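Local coordinates for protein carbonic anhydrase (Porphyridium purpureum, PDB 1DDZ) that probably catalyses the reversible hydration of carbon dioxide to hydrogencarbonate and a proton, using one zinc ion in each of its two beta-class carbonic anhydrase repeats, at residues 181-192 with 207-215; 229-240 with 256-267. One frame throughout, in Å; residues are numbered along the deposited sequence.

Contact 1 (181-192 with 207-215)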
loop_
_atom_site.group_PDB
_atom_site.type_symbol
_atom_site.label_atom_id
_atom_site.label_comp_id
_atom_site.label_asym_id
_atom_site.label_seq_id
_atom_site.Cartn_x
_atom_site.Cartn_y
_atom_site.Cartn_z
ATOM N N GLU A 181 11.923 -20.919 -2.276
ATOM C CA GLU A 181 11.586 -21.317 -3.649
ATOM C C GLU A 181 10.091 -21.150 -3.937
ATOM O O GLU A 181 9.687 -20.690 -5.004
ATOM C CB GLU A 181 12.009 -22.765 -3.890
ATOM C CG GLU A 181 13.500 -22.959 -3.772
ATOM C CD GLU A 181 13.907 -24.408 -3.559
ATOM O OE1 GLU A 181 13.030 -25.250 -3.288
ATOM O OE2 GLU A 181 15.117 -24.705 -3.627
ATOM N N LEU A 182 9.262 -21.534 -2.982
ATOM C CA LEU A 182 7.825 -21.400 -3.140
ATOM C C LEU A 182 7.460 -19.905 -3.119
ATOM O O LEU A 182 6.520 -19.478 -3.804
ATOM C CB LEU A 182 7.098 -22.158 -2.016
ATOM C CG LEU A 182 7.105 -23.684 -2.189
ATOM C CD1 LEU A 182 6.624 -24.391 -0.911
ATOM C CD2 LEU A 182 6.232 -24.064 -3.387
ATOM N N ASN A 183 8.182 -19.113 -2.325
ATOM C CA ASN A 183 7.925 -17.673 -2.271
ATOM C C ASN A 183 8.142 -17.082 -3.686
ATOM O O ASN A 183 7.263 -16.426 -4.233
ATOM C CB ASN A 183 8.838 -16.985 -1.243
ATOM C CG ASN A 183 8.527 -15.485 -1.085
ATOM O OD1 ASN A 183 7.373 -15.102 -0.915
ATOM N ND2 ASN A 183 9.548 -14.647 -1.176
ATOM N N VAL A 184 9.273 -17.384 -4.308
ATOM C CA VAL A 184 9.546 -16.888 -5.657
ATOM C C VAL A 184 8.416 -17.298 -6.601
ATOM O O VAL A 184 7.874 -16.451 -7.315
ATOM C CB VAL A 184 10.898 -17.421 -6.218
ATOM C CG1 VAL A 184 11.061 -17.024 -7.671
ATOM C CG2 VAL A 184 12.047 -16.885 -5.433
ATOM N N LEU A 185 8.010 -18.571 -6.558
ATOM C CA LEU A 185 6.937 -19.066 -7.441
ATOM C C LEU A 185 5.629 -18.331 -7.230
ATOM O O LEU A 185 4.893 -18.051 -8.175
ATOM C CB LEU A 185 6.682 -20.563 -7.240
ATOM C CG LEU A 185 6.953 -21.520 -8.402
ATOM C CD1 LEU A 185 6.298 -22.857 -8.101
ATOM C CD2 LEU A 185 6.418 -20.958 -9.704
ATOM N N GLU A 186 5.319 -18.052 -5.978
ATOM C CA GLU A 186 4.100 -17.314 -5.660
ATOM C C GLU A 186 4.187 -15.857 -6.196
ATOM O O GLU A 186 3.235 -15.322 -6.746
ATOM C CB GLU A 186 3.895 -17.349 -4.142
ATOM C CG GLU A 186 2.451 -17.574 -3.707
ATOM C CD GLU A 186 1.793 -18.809 -4.356
ATOM O OE1 GLU A 186 0.910 -18.578 -5.213
ATOM O OE2 GLU A 186 2.138 -19.980 -4.003
ATOM N N GLN A 187 5.348 -15.227 -6.072
ATOM C CA GLN A 187 5.512 -13.868 -6.583
ATOM C C GLN A 187 5.389 -13.870 -8.125
ATOM O O GLN A 187 4.740 -13.003 -8.695
ATOM C CB GLN A 187 6.836 -13.246 -6.101
ATOM C CG GLN A 187 7.051 -13.247 -4.566
ATOM C CD GLN A 187 5.787 -12.954 -3.762
ATOM O OE1 GLN A 187 5.089 -11.986 -4.018
ATOM N NE2 GLN A 187 5.470 -13.824 -2.810
ATOM N N VAL A 188 5.950 -14.872 -8.793
ATOM C CA VAL A 188 5.830 -14.980 -10.246
ATOM C C VAL A 188 4.352 -15.042 -10.593
ATOM O O VAL A 188 3.883 -14.376 -11.519
ATOM C CB VAL A 188 6.547 -16.229 -10.772
ATOM C CG1 VAL A 188 6.126 -16.534 -12.220
ATOM C CG2 VAL A 188 8.040 -16.001 -10.713
ATOM N N HIS A 189 3.596 -15.822 -9.829
ATOM C CA HIS A 189 2.159 -15.903 -10.057
ATOM C C HIS A 189 1.530 -14.501 -9.970
ATOM O O HIS A 189 0.681 -14.118 -10.793
ATOM C CB HIS A 189 1.489 -16.802 -9.004
ATOM C CG HIS A 189 -0.016 -16.789 -9.084
ATOM N ND1 HIS A 189 -0.793 -15.898 -8.369
ATOM C CD2 HIS A 189 -0.870 -17.498 -9.858
ATOM C CE1 HIS A 189 -2.064 -16.053 -8.716
ATOM N NE2 HIS A 189 -2.129 -17.020 -9.615
ATOM N N ASN A 190 1.898 -13.775 -8.923
ATOM C CA ASN A 190 1.378 -12.433 -8.688
ATOM C C ASN A 190 1.745 -11.470 -9.821
ATOM O O ASN A 190 0.915 -10.675 -10.255
ATOM C CB ASN A 190 1.855 -11.914 -7.331
ATOM C CG ASN A 190 1.202 -12.650 -6.175
ATOM O OD1 ASN A 190 0.281 -13.455 -6.382
ATOM N ND2 ASN A 190 1.642 -12.368 -4.964
ATOM N N VAL A 191 2.971 -11.559 -10.326
ATOM C CA VAL A 191 3.363 -10.684 -11.428
ATOM C C VAL A 191 2.470 -10.940 -12.648
ATOM O O VAL A 191 1.934 -10.002 -13.230
ATOM C CB VAL A 191 4.829 -10.890 -11.796
ATOM C CG1 VAL A 191 5.147 -10.133 -13.063
ATOM C CG2 VAL A 191 5.722 -10.428 -10.658
ATOM N N CYS A 192 2.261 -12.215 -12.993
ATOM C CA CYS A 192 1.429 -12.594 -14.150
ATOM C C CYS A 192 -0.010 -12.194 -13.999
ATOM O O CYS A 192 -0.687 -11.946 -14.999
ATOM C CB CYS A 192 1.456 -14.104 -14.407
ATOM S SG CYS A 192 3.080 -14.788 -14.629
ATOM N N LEU A 207 6.114 -10.590 -23.551
ATOM C CA LEU A 207 6.515 -10.365 -22.164
ATOM C C LEU A 207 6.525 -11.660 -21.359
ATOM O O LEU A 207 5.464 -12.247 -21.061
ATOM C CB LEU A 207 5.553 -9.353 -21.497
ATOM C CG LEU A 207 5.759 -8.913 -20.037
ATOM C CD1 LEU A 207 7.107 -8.222 -19.879
ATOM C CD2 LEU A 207 4.642 -7.964 -19.638
ATOM N N THR A 208 7.719 -12.099 -20.983
ATOM C CA THR A 208 7.845 -13.309 -20.176
ATOM C C THR A 208 8.038 -13.001 -18.694
ATOM O O THR A 208 8.600 -11.971 -18.339
ATOM C CB THR A 208 9.055 -14.138 -20.593
ATOM O OG1 THR A 208 10.239 -13.345 -20.469
ATOM C CG2 THR A 208 8.891 -14.631 -22.027
ATOM N N VAL A 209 7.537 -13.870 -17.830
ATOM C CA VAL A 209 7.754 -13.691 -16.415
ATOM C C VAL A 209 8.368 -14.995 -15.985
ATOM O O VAL A 209 7.807 -16.047 -16.239
ATOM C CB VAL A 209 6.471 -13.458 -15.626
ATOM C CG1 VAL A 209 6.828 -13.115 -14.160
ATOM C CG2 VAL A 209 5.654 -12.358 -16.267
ATOM N N GLN A 210 9.526 -14.938 -15.350
ATOM C CA GLN A 210 10.199 -16.139 -14.913
ATOM C C GLN A 210 10.746 -16.009 -13.506
ATOM O O GLN A 210 11.111 -14.913 -13.071
ATOM C CB GLN A 210 11.314 -16.460 -15.912
ATOM C CG GLN A 210 12.679 -16.727 -15.324
ATOM C CD GLN A 210 13.440 -17.813 -16.064
ATOM O OE1 GLN A 210 13.816 -17.654 -17.214
ATOM N NE2 GLN A 210 13.666 -18.931 -15.395
ATOM N N GLY A 211 10.762 -17.128 -12.784
ATOM C CA GLY A 211 11.289 -17.165 -11.429
ATOM C C GLY A 211 12.689 -17.749 -11.392
ATOM O O GLY A 211 13.021 -18.668 -12.147
ATOM N N VAL A 212 13.495 -17.288 -10.447
ATOM C CA VAL A 212 14.866 -17.746 -10.359
ATOM C C VAL A 212 15.333 -17.612 -8.889
ATOM O O VAL A 212 14.745 -16.851 -8.140
ATOM C CB VAL A 212 15.678 -16.886 -11.397
ATOM C CG1 VAL A 212 16.511 -15.805 -10.740
ATOM C CG2 VAL A 212 16.410 -17.755 -12.362
ATOM N N VAL A 213 16.271 -18.448 -8.433
ATOM C CA VAL A 213 16.816 -18.366 -7.055
ATOM C C VAL A 213 18.276 -18.677 -7.206
ATOM O O VAL A 213 18.667 -19.270 -8.198
ATOM C CB VAL A 213 16.422 -19.525 -6.058
ATOM C CG1 VAL A 213 15.799 -18.993 -4.767
ATOM C CG2 VAL A 213 15.661 -20.627 -6.735
ATOM N N TYR A 214 19.061 -18.378 -6.178
ATOM C CA TYR A 214 20.454 -18.719 -6.202
ATOM C C TYR A 214 20.937 -18.681 -4.783
ATOM O O TYR A 214 20.282 -18.108 -3.914
ATOM C CB TYR A 214 21.264 -17.736 -7.065
ATOM C CG TYR A 214 21.490 -16.369 -6.447
ATOM C CD1 TYR A 214 22.709 -16.043 -5.811
ATOM C CD2 TYR A 214 20.497 -15.403 -6.493
ATOM C CE1 TYR A 214 22.921 -14.757 -5.230
ATOM C CE2 TYR A 214 20.691 -14.148 -5.925
ATOM C CZ TYR A 214 21.892 -13.825 -5.296
ATOM O OH TYR A 214 21.906 -12.562 -4.760
ATOM N N GLY A 215 22.058 -19.331 -4.536
ATOM C CA GLY A 215 22.662 -19.288 -3.224
ATOM C C GLY A 215 23.928 -18.509 -3.489
ATOM O O GLY A 215 24.603 -18.746 -4.498
#
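E181 OE2 is gripped by two groups outside both segments, bonding Y131 OH and G284 N, while OE1 forms a salt bridge with R178. These partners leave the aliphatic part of E181 to meet the strand, its CG resting 4.3 Å from V213 CG2. Beyond E181 the helix meets the strand with V184, V188, V191 and C192, and the two axes run antiparallel at 166° with a closest approach of 7.9 Å. V188 makes the closest approach. With chi1 at 166°, CG1 stands anti to the backbone N and CG2 beside it, which places CG2 3.5 Å from G211 CA, where no strand side chain intervenes. The CG1 atoms of V188 and V209 lie 4.0 Å apart, the two side chains passing alongside each other and pointing opposite ways. One turn earlier, V184 CG1 rests against the backbone, 3.7 Å from V212 N. V209 also lies against two further helix residues: its CG1 is 3.6 Å from V191 CG1, and its CB is 3.8 Å from C192 SG. V213, on the same helix-facing side of the strand, has its side chain about 6 Å from that of the zinc ligand H130. No hydrogen bond crosses the interface and all ten touching residues are buried, so helix 172-193 is held to this strand through close apolar fit.

Contact 2 (229-240 with 256-267); sequences NSSDDISKFYRT and LVQVTKGGESEL
Backbone bonds tie the antiparallel legs together at both ends: S231 O accepts L267 N, Y238 O accepts V257 N, and F237 O accepts V259 N at 2.8 Å. Among side-chain contacts, E266 is extended beyond CG, which carries OE1 back to within 3.1 Å of S231 N. That bond is fairly straight (160° at the hydrogen), with S231 N standing above the carboxylate plane, 68° out of it. D232 OD1 lies 3.0 Å from S265 OG, which chi1 of 57° sets between its own backbone N and carbonyl carbon. The aromatic CH-pi contact is made by F237, whose ring has G263 CA over its centre, 3.6 Å from the centroid, and K236 CG over the opposite face. I234 CG2 sits at the ring edge. Apolar contact continues where L256 CD2 touches Y238 CB at 3.6 Å. Waters join the legs too, one linking D233 O to E266 N and another linking K236 NZ to E264 O. Across the subunit boundary, R239 NH1 forms a salt bridge with D142 of the second subunit, and Y238 OH bonds E175 of that subunit. S231 OG accepts D233 N, an ST turn. S265 is the N-cap of helix 266-279: its OG caps a backbone N just past the segment and its N bonds D268 OD2, consistent with a capping box at the foot of an extended, dimer-contacting loop.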
loop_
_atom_site.group_PDB
_atom_site.type_symbol
_atom_site.label_atom_id
_atom_site.label_comp_id
_atom_site.label_asym_id
_atom_site.label_seq_id
_atom_site.Cartn_x
_atom_site.Cartn_y
_atom_site.Cartn_z
ATOM N N ASN A 229 2.592 -16.471 -21.603
ATOM C CA ASN A 229 1.333 -15.779 -21.776
ATOM C C ASN A 229 0.219 -16.699 -21.263
ATOM O O ASN A 229 -0.040 -17.717 -21.867
ATOM C CB ASN A 229 1.118 -15.441 -23.264
ATOM C CG ASN A 229 -0.144 -14.625 -23.502
ATOM O OD1 ASN A 229 -1.181 -14.870 -22.883
ATOM N ND2 ASN A 229 -0.059 -13.641 -24.385
ATOM N N SER A 230 -0.388 -16.376 -20.124
ATOM C CA SER A 230 -1.478 -17.185 -19.583
ATOM C C SER A 230 -2.542 -16.269 -19.035
ATOM O O SER A 230 -2.270 -15.545 -18.080
ATOM C CB SER A 230 -1.013 -18.079 -18.422
ATOM O OG SER A 230 0.028 -18.961 -18.791
ATOM N N SER A 231 -3.742 -16.311 -19.614
ATOM C CA SER A 231 -4.849 -15.491 -19.137
ATOM C C SER A 231 -5.207 -15.937 -17.741
ATOM O O SER A 231 -5.196 -17.136 -17.423
ATOM C CB SER A 231 -6.091 -15.631 -20.015
ATOM O OG SER A 231 -7.223 -15.054 -19.372
ATOM N N ASP A 232 -5.502 -14.969 -16.891
ATOM C CA ASP A 232 -5.871 -15.255 -15.527
ATOM C C ASP A 232 -7.372 -15.054 -15.404
ATOM O O ASP A 232 -7.913 -15.118 -14.323
ATOM C CB ASP A 232 -5.113 -14.355 -14.555
ATOM C CG ASP A 232 -5.258 -14.807 -13.125
ATOM O OD1 ASP A 232 -5.398 -16.012 -12.930
ATOM O OD2 ASP A 232 -5.240 -13.976 -12.198
ATOM N N ASP A 233 -8.047 -14.965 -16.540
ATOM C CA ASP A 233 -9.485 -14.764 -16.575
ATOM C C ASP A 233 -10.356 -15.922 -16.085
ATOM O O ASP A 233 -10.127 -17.079 -16.436
ATOM C CB ASP A 233 -9.910 -14.443 -17.995
ATOM C CG ASP A 233 -11.388 -14.179 -18.100
ATOM O OD1 ASP A 233 -11.819 -13.155 -17.549
ATOM O OD2 ASP A 233 -12.126 -15.000 -18.687
ATOM N N ILE A 234 -11.361 -15.607 -15.272
ATOM C CA ILE A 234 -12.305 -16.612 -14.801
ATOM C C ILE A 234 -13.722 -16.115 -15.013
ATOM O O ILE A 234 -14.662 -16.818 -14.685
ATOM C CB ILE A 234 -12.153 -16.983 -13.303
ATOM C CG1 ILE A 234 -12.385 -15.761 -12.422
ATOM C CG2 ILE A 234 -10.828 -17.669 -13.040
ATOM C CD1 ILE A 234 -12.597 -16.103 -10.956
ATOM N N SER A 235 -13.896 -14.917 -15.566
ATOM C CA SER A 235 -15.243 -14.391 -15.797
ATOM C C SER A 235 -16.030 -15.253 -16.790
ATOM O O SER A 235 -17.258 -15.246 -16.803
ATOM C CB SER A 235 -15.204 -12.951 -16.290
ATOM O OG SER A 235 -14.321 -12.834 -17.367
ATOM N N LYS A 236 -15.302 -15.988 -17.623
ATOM C CA LYS A 236 -15.899 -16.891 -18.602
ATOM C C LYS A 236 -16.668 -18.027 -17.922
ATOM O O LYS A 236 -17.511 -18.672 -18.544
ATOM C CB LYS A 236 -14.815 -17.489 -19.496
ATOM C CG LYS A 236 -13.708 -18.199 -18.729
ATOM C CD LYS A 236 -12.674 -18.804 -19.678
ATOM C CE LYS A 236 -11.563 -19.497 -18.933
ATOM N NZ LYS A 236 -10.565 -20.087 -19.862
ATOM N N PHE A 237 -16.333 -18.307 -16.665
ATOM C CA PHE A 237 -17.016 -19.346 -15.906
ATOM C C PHE A 237 -18.229 -18.779 -15.192
ATOM O O PHE A 237 -19.034 -19.545 -14.677
ATOM C CB PHE A 237 -16.102 -19.934 -14.829
ATOM C CG PHE A 237 -14.812 -20.490 -15.352
ATOM C CD1 PHE A 237 -13.596 -19.981 -14.914
ATOM C CD2 PHE A 237 -14.804 -21.530 -16.262
ATOM C CE1 PHE A 237 -12.391 -20.505 -15.367
ATOM C CE2 PHE A 237 -13.595 -22.066 -16.726
ATOM C CZ PHE A 237 -12.384 -21.543 -16.273
ATOM N N TYR A 238 -18.369 -17.452 -15.156
ATOM C CA TYR A 238 -19.478 -16.833 -14.430
ATOM C C TYR A 238 -20.341 -15.866 -15.178
ATOM O O TYR A 238 -21.343 -15.413 -14.648
ATOM C CB TYR A 238 -18.955 -16.104 -13.205
ATOM C CG TYR A 238 -18.237 -17.025 -12.277
ATOM C CD1 TYR A 238 -16.838 -17.145 -12.319
ATOM C CD2 TYR A 238 -18.950 -17.834 -11.392
ATOM C CE1 TYR A 238 -16.166 -18.073 -11.500
ATOM C CE2 TYR A 238 -18.298 -18.747 -10.578
ATOM C CZ TYR A 238 -16.916 -18.870 -10.633
ATOM O OH TYR A 238 -16.393 -19.821 -9.789
ATOM N N ARG A 239 -19.939 -15.489 -16.375
ATOM C CA ARG A 239 -20.730 -14.531 -17.108
ATOM C C ARG A 239 -21.134 -15.110 -18.448
ATOM O O ARG A 239 -20.321 -15.731 -19.142
ATOM C CB ARG A 239 -19.929 -13.230 -17.299
ATOM C CG ARG A 239 -20.642 -11.944 -16.834
ATOM C CD ARG A 239 -20.816 -11.896 -15.325
ATOM N NE ARG A 239 -21.610 -10.754 -14.885
ATOM C CZ ARG A 239 -21.194 -9.862 -13.989
ATOM N NH1 ARG A 239 -19.993 -9.974 -13.444
ATOM N NH2 ARG A 239 -21.980 -8.857 -13.619
ATOM N N THR A 240 -22.413 -14.983 -18.773
ATOM C CA THR A 240 -22.900 -15.440 -20.060
ATOM C C THR A 240 -22.346 -14.417 -21.063
ATOM O O THR A 240 -22.152 -13.251 -20.714
ATOM C CB THR A 240 -24.430 -15.429 -20.096
ATOM O OG1 THR A 240 -24.941 -16.044 -18.905
ATOM C CG2 THR A 240 -24.910 -16.224 -21.293
ATOM N N LEU A 256 -24.639 -13.284 -11.925
ATOM C CA LEU A 256 -23.505 -14.195 -11.951
ATOM C C LEU A 256 -24.101 -15.574 -12.198
ATOM O O LEU A 256 -24.881 -16.082 -11.387
ATOM C CB LEU A 256 -22.718 -14.193 -10.642
ATOM C CG LEU A 256 -21.561 -13.199 -10.555
ATOM C CD1 LEU A 256 -20.717 -13.550 -9.356
ATOM C CD2 LEU A 256 -20.713 -13.256 -11.807
ATOM N N VAL A 257 -23.784 -16.133 -13.357
ATOM C CA VAL A 257 -24.267 -17.441 -13.774
ATOM C C VAL A 257 -23.110 -18.439 -13.747
ATOM O O VAL A 257 -22.135 -18.288 -14.484
ATOM C CB VAL A 257 -24.850 -17.364 -15.213
ATOM C CG1 VAL A 257 -25.287 -18.726 -15.694
ATOM C CG2 VAL A 257 -26.017 -16.396 -15.254
ATOM N N GLN A 258 -23.223 -19.462 -12.904
ATOM C CA GLN A 258 -22.187 -20.490 -12.778
ATOM C C GLN A 258 -22.160 -21.373 -14.045
ATOM O O GLN A 258 -22.803 -22.433 -14.103
ATOM C CB GLN A 258 -22.465 -21.333 -11.526
ATOM C CG GLN A 258 -21.356 -22.276 -11.088
ATOM C CD GLN A 258 -21.769 -23.134 -9.899
ATOM O OE1 GLN A 258 -22.889 -23.640 -9.850
ATOM N NE2 GLN A 258 -20.865 -23.306 -8.940
ATOM N N VAL A 259 -21.436 -20.907 -15.064
ATOM C CA VAL A 259 -21.307 -21.613 -16.346
ATOM C C VAL A 259 -20.700 -23.000 -16.148
ATOM O O VAL A 259 -21.093 -23.960 -16.805
ATOM C CB VAL A 259 -20.447 -20.797 -17.355
ATOM C CG1 VAL A 259 -20.171 -21.602 -18.604
ATOM C CG2 VAL A 259 -21.157 -19.512 -17.730
ATOM N N THR A 260 -19.716 -23.085 -15.262
ATOM C CA THR A 260 -19.062 -24.346 -14.940
ATOM C C THR A 260 -18.672 -24.283 -13.474
ATOM O O THR A 260 -18.444 -23.204 -12.939
ATOM C CB THR A 260 -17.856 -24.681 -15.887
ATOM O OG1 THR A 260 -16.818 -25.366 -15.162
ATOM C CG2 THR A 260 -17.301 -23.438 -16.557
ATOM N N LYS A 261 -18.659 -25.453 -12.835
ATOM C CA LYS A 261 -18.372 -25.591 -11.406
ATOM C C LYS A 261 -17.044 -25.091 -10.832
ATOM O O LYS A 261 -17.006 -24.061 -10.147
ATOM C CB LYS A 261 -18.605 -27.038 -10.953
ATOM C CG LYS A 261 -19.696 -27.198 -9.903
ATOM C CD LYS A 261 -21.033 -26.711 -10.431
ATOM C CE LYS A 261 -22.192 -27.161 -9.547
ATOM N NZ LYS A 261 -23.512 -26.643 -10.045
ATOM N N GLY A 262 -15.979 -25.862 -11.025
ATOM C CA GLY A 262 -14.704 -25.460 -10.470
ATOM C C GLY A 262 -13.688 -25.028 -11.499
ATOM O O GLY A 262 -12.593 -25.594 -11.560
ATOM N N GLY A 263 -14.027 -24.022 -12.297
ATOM C CA GLY A 263 -13.092 -23.572 -13.306
ATOM C C GLY A 263 -11.862 -22.855 -12.752
ATOM O O GLY A 263 -11.921 -22.128 -11.744
ATOM N N GLU A 264 -10.732 -23.064 -13.412
ATOM C CA GLU A 264 -9.491 -22.414 -13.040
ATOM C C GLU A 264 -9.003 -21.763 -14.330
ATOM O O GLU A 264 -9.307 -22.234 -15.417
ATOM C CB GLU A 264 -8.479 -23.414 -12.459
ATOM C CG GLU A 264 -7.974 -24.524 -13.383
ATOM C CD GLU A 264 -6.844 -25.349 -12.746
ATOM O OE1 GLU A 264 -6.355 -26.303 -13.394
ATOM O OE2 GLU A 264 -6.428 -25.048 -11.599
ATOM N N SER A 265 -8.353 -20.619 -14.216
ATOM C CA SER A 265 -7.891 -19.914 -15.398
ATOM C C SER A 265 -6.659 -20.584 -15.996
ATOM O O SER A 265 -6.084 -21.485 -15.378
ATOM C CB SER A 265 -7.558 -18.492 -14.987
ATOM O OG SER A 265 -6.603 -18.534 -13.943
ATOM N N GLU A 266 -6.194 -20.072 -17.133
ATOM C CA GLU A 266 -4.994 -20.613 -17.757
ATOM C C GLU A 266 -3.833 -20.421 -16.810
ATOM O O GLU A 266 -2.962 -21.267 -16.725
ATOM C CB GLU A 266 -4.640 -19.874 -19.056
ATOM C CG GLU A 266 -5.624 -19.988 -20.213
ATOM C CD GLU A 266 -5.221 -19.121 -21.437
ATOM O OE1 GLU A 266 -4.044 -18.690 -21.538
ATOM O OE2 GLU A 266 -6.096 -18.859 -22.303
ATOM N N LEU A 267 -3.808 -19.297 -16.096
ATOM C CA LEU A 267 -2.699 -19.019 -15.191
ATOM C C LEU A 267 -2.654 -20.023 -14.067
ATOM O O LEU A 267 -1.583 -20.484 -13.673
ATOM C CB LEU A 267 -2.815 -17.613 -14.600
ATOM C CG LEU A 267 -1.562 -16.741 -14.412
ATOM C CD1 LEU A 267 -1.764 -15.817 -13.207
ATOM C CD2 LEU A 267 -0.299 -17.562 -14.236
HETATM O O HOH W 1 -1.844 -20.527 -21.902
HETATM O O HOH W 2 -8.167 -18.226 -17.947
HETATM O O HOH W 3 -8.742 -18.003 -21.198
HETATM O O HOH W 4 -9.498 -22.112 -18.460
HETATM O O HOH W 5 -16.234 -22.185 -12.219
#

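How the contacts relate
Contact 1 closes before contact 2 opens, so the two follow in series, their centres 23 Å apart. Between them along the chain runs strand 222-227, the antiparallel neighbour of strand 208-214 at the edge of the sheet within this chain. The segment 229-240 leaves that strand, and 256-267 returns to start helix 266-279. The two contacts meet at L267, whose CD1 packs 3.8 Å from both H189 NE2 and C192 CB of helix 172-193. Q198 gives a second connection, its NE2 bonding C192 O and S230 O. The buried helix-on-sheet layer is thus joined directly to the outlying loop that reaches the second subunit.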